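Hypothetical protein AF1704 (Archaeoglobus fulgidus, PDB 1ZBM) probably converts cyclic dehypoxanthinylfutalosinate into 1,4-dihydroxy-6-naphthoate, a step in the biosynthesis of menaquinone. Local coordinates at residues A107-Y112 with A147-H152. Residues are numbered along the deposited sequence; the frame is centred on the assembly and turned at random.
Sequences AVPGRY and AGLLIH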
loop_
_atom_site.group_PDB
_atom_site.type_symbol
_atom_site.label_atom_id
_atom_site.label_comp_id
_atom_site.label_asym_id
_atom_site.label_seq_id
_atom_site.Cartn_x
_atom_site.Cartn_y
_atom_site.Cartn_z
ATOM N N ALA A 107 7.244 -16.650 -2.321
ATOM C CA ALA A 107 6.242 -16.066 -3.210
ATOM C C ALA A 107 6.094 -14.589 -2.848
ATOM O O ALA A 107 5.992 -14.243 -1.676
ATOM C CB ALA A 107 4.896 -16.789 -3.049
ATOM N N VAL A 108 6.100 -13.732 -3.864
ATOM C CA VAL A 108 5.975 -12.286 -3.688
ATOM C C VAL A 108 4.857 -11.747 -4.574
ATOM O O VAL A 108 4.753 -12.116 -5.746
ATOM C CB VAL A 108 7.279 -11.561 -4.066
ATOM C CG1 VAL A 108 8.364 -11.890 -3.057
ATOM C CG2 VAL A 108 7.703 -11.980 -5.465
ATOM N N PRO A 109 4.025 -10.843 -4.031
ATOM C CA PRO A 109 2.901 -10.243 -4.756
ATOM C C PRO A 109 3.285 -9.335 -5.925
ATOM O O PRO A 109 2.531 -9.199 -6.885
ATOM C CB PRO A 109 2.171 -9.485 -3.662
ATOM C CG PRO A 109 3.304 -8.977 -2.839
ATOM C CD PRO A 109 4.189 -10.200 -2.716
ATOM N N GLY A 110 4.447 -8.702 -5.831
ATOM C CA GLY A 110 4.871 -7.804 -6.883
ATOM C C GLY A 110 6.274 -7.272 -6.677
ATOM O O GLY A 110 6.655 -6.817 -5.585
ATOM N N ARG A 111 7.051 -7.328 -7.750
ATOM C CA ARG A 111 8.430 -6.868 -7.726
ATOM C C ARG A 111 8.616 -5.445 -7.217
ATOM O O ARG A 111 9.566 -5.164 -6.502
ATOM C CB ARG A 111 9.044 -6.952 -9.123
ATOM C CG ARG A 111 10.493 -6.540 -9.111
ATOM C CD ARG A 111 11.012 -6.266 -10.496
ATOM N NE ARG A 111 11.028 -7.480 -11.311
ATOM C CZ ARG A 111 11.708 -7.603 -12.446
ATOM N NH1 ARG A 111 11.660 -8.743 -13.123
ATOM N NH2 ARG A 111 12.442 -6.587 -12.896
ATOM N N TYR A 112 7.710 -4.552 -7.592
ATOM C CA TYR A 112 7.829 -3.158 -7.205
ATOM C C TYR A 112 7.153 -2.731 -5.902
ATOM O O TYR A 112 7.092 -1.541 -5.604
ATOM C CB TYR A 112 7.345 -2.280 -8.362
ATOM C CG TYR A 112 8.225 -2.385 -9.600
ATOM C CD1 TYR A 112 9.531 -1.894 -9.599
ATOM C CD2 TYR A 112 7.766 -3.004 -10.756
ATOM C CE1 TYR A 112 10.361 -2.022 -10.723
ATOM C CE2 TYR A 112 8.583 -3.141 -11.882
ATOM C CZ TYR A 112 9.876 -2.653 -11.860
ATOM O OH TYR A 112 10.706 -2.817 -12.950
ATOM N N ALA A 147 7.955 -20.001 1.516
ATOM C CA ALA A 147 7.328 -18.913 2.250
ATOM C C ALA A 147 6.620 -17.929 1.339
ATOM O O ALA A 147 6.807 -17.955 0.125
ATOM C CB ALA A 147 8.372 -18.189 3.088
ATOM N N GLY A 148 5.801 -17.068 1.941
ATOM C CA GLY A 148 5.058 -16.080 1.184
ATOM C C GLY A 148 5.053 -14.716 1.844
ATOM O O GLY A 148 4.995 -14.609 3.070
ATOM N N LEU A 149 5.132 -13.676 1.021
ATOM C CA LEU A 149 5.121 -12.301 1.496
ATOM C C LEU A 149 3.683 -11.793 1.402
ATOM O O LEU A 149 3.074 -11.839 0.336
ATOM C CB LEU A 149 6.046 -11.447 0.624
ATOM C CG LEU A 149 6.273 -9.991 1.035
ATOM C CD1 LEU A 149 6.872 -9.922 2.449
ATOM C CD2 LEU A 149 7.217 -9.359 0.034
ATOM N N LEU A 150 3.148 -11.315 2.519
ATOM C CA LEU A 150 1.776 -10.823 2.587
ATOM C C LEU A 150 1.742 -9.323 2.806
ATOM O O LEU A 150 2.157 -8.841 3.861
ATOM C CB LEU A 150 1.051 -11.494 3.752
ATOM C CG LEU A 150 1.195 -13.004 3.826
ATOM C CD1 LEU A 150 0.645 -13.534 5.135
ATOM C CD2 LEU A 150 0.469 -13.621 2.631
ATOM N N ILE A 151 1.223 -8.589 1.829
ATOM C CA ILE A 151 1.147 -7.141 1.949
ATOM C C ILE A 151 -0.256 -6.629 2.246
ATOM O O ILE A 151 -0.440 -5.453 2.575
ATOM C CB ILE A 151 1.667 -6.447 0.667
ATOM C CG1 ILE A 151 0.663 -6.626 -0.477
ATOM C CG2 ILE A 151 2.998 -7.054 0.267
ATOM C CD1 ILE A 151 1.067 -5.919 -1.756
ATOM N N HIS A 152 -1.248 -7.502 2.131
ATOM C CA HIS A 152 -2.627 -7.093 2.393
ATOM C C HIS A 152 -3.131 -7.641 3.726
ATOM O O HIS A 152 -2.351 -7.788 4.661
ATOM C CB HIS A 152 -3.533 -7.525 1.241
ATOM C CG HIS A 152 -3.184 -6.876 -0.064
ATOM N ND1 HIS A 152 -3.312 -5.519 -0.279
ATOM C CD2 HIS A 152 -2.666 -7.389 -1.205
ATOM C CE1 HIS A 152 -2.886 -5.226 -1.496
ATOM N NE2 HIS A 152 -2.488 -6.343 -2.079
#
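Ala107 O takes the backbone N-H of Leu149 at 2.9 Å. Gly148 CA leans on the same oxygen with a CA-H...O contact. Ala107 N in turn donates a hydrogen bond to Ala147 O at 2.8 Å. The two bonds make a parallel beta bridge between Ala107 and Gly148. Beyond it the two segments are joined by apolar side chains. Pro109 points at the other strand, where its ring crosses Leu149 and Ile151. Its CD lies 4.0 Å from Leu149 CB and also rests near Leu149 O. Its CG meets Ile151 CG2 at 3.7 Å, with Ile151 CD1 reaching the same carbon. That reach follows from chi1 of 72°, which sets Ile151 CG1 between the backbone N and the carbonyl carbon. An alanine at Pro109 would lose CG and CD, and would probably leave a gap beside Leu149 and Ile151 and the Ile151 side chain less restrained. Val108 CG1 touches Leu149 CD2 more loosely, at 4.2 Å. His152, the predicted proton acceptor, directly follows Ile151. Ile151 also touches Ala115, a predicted substrate-binding residue. Strands 105-108 and 147-150 are neighbours in the mixed sheet of one of two alpha/beta lobes, consistent with the periplasmic binding protein fold. Strands 127-130 and 92-95 flank them. Helix 114-122 packs on Val108, Leu149 and Ile151, while helix 136-141 packs on Ala107 and Leu150.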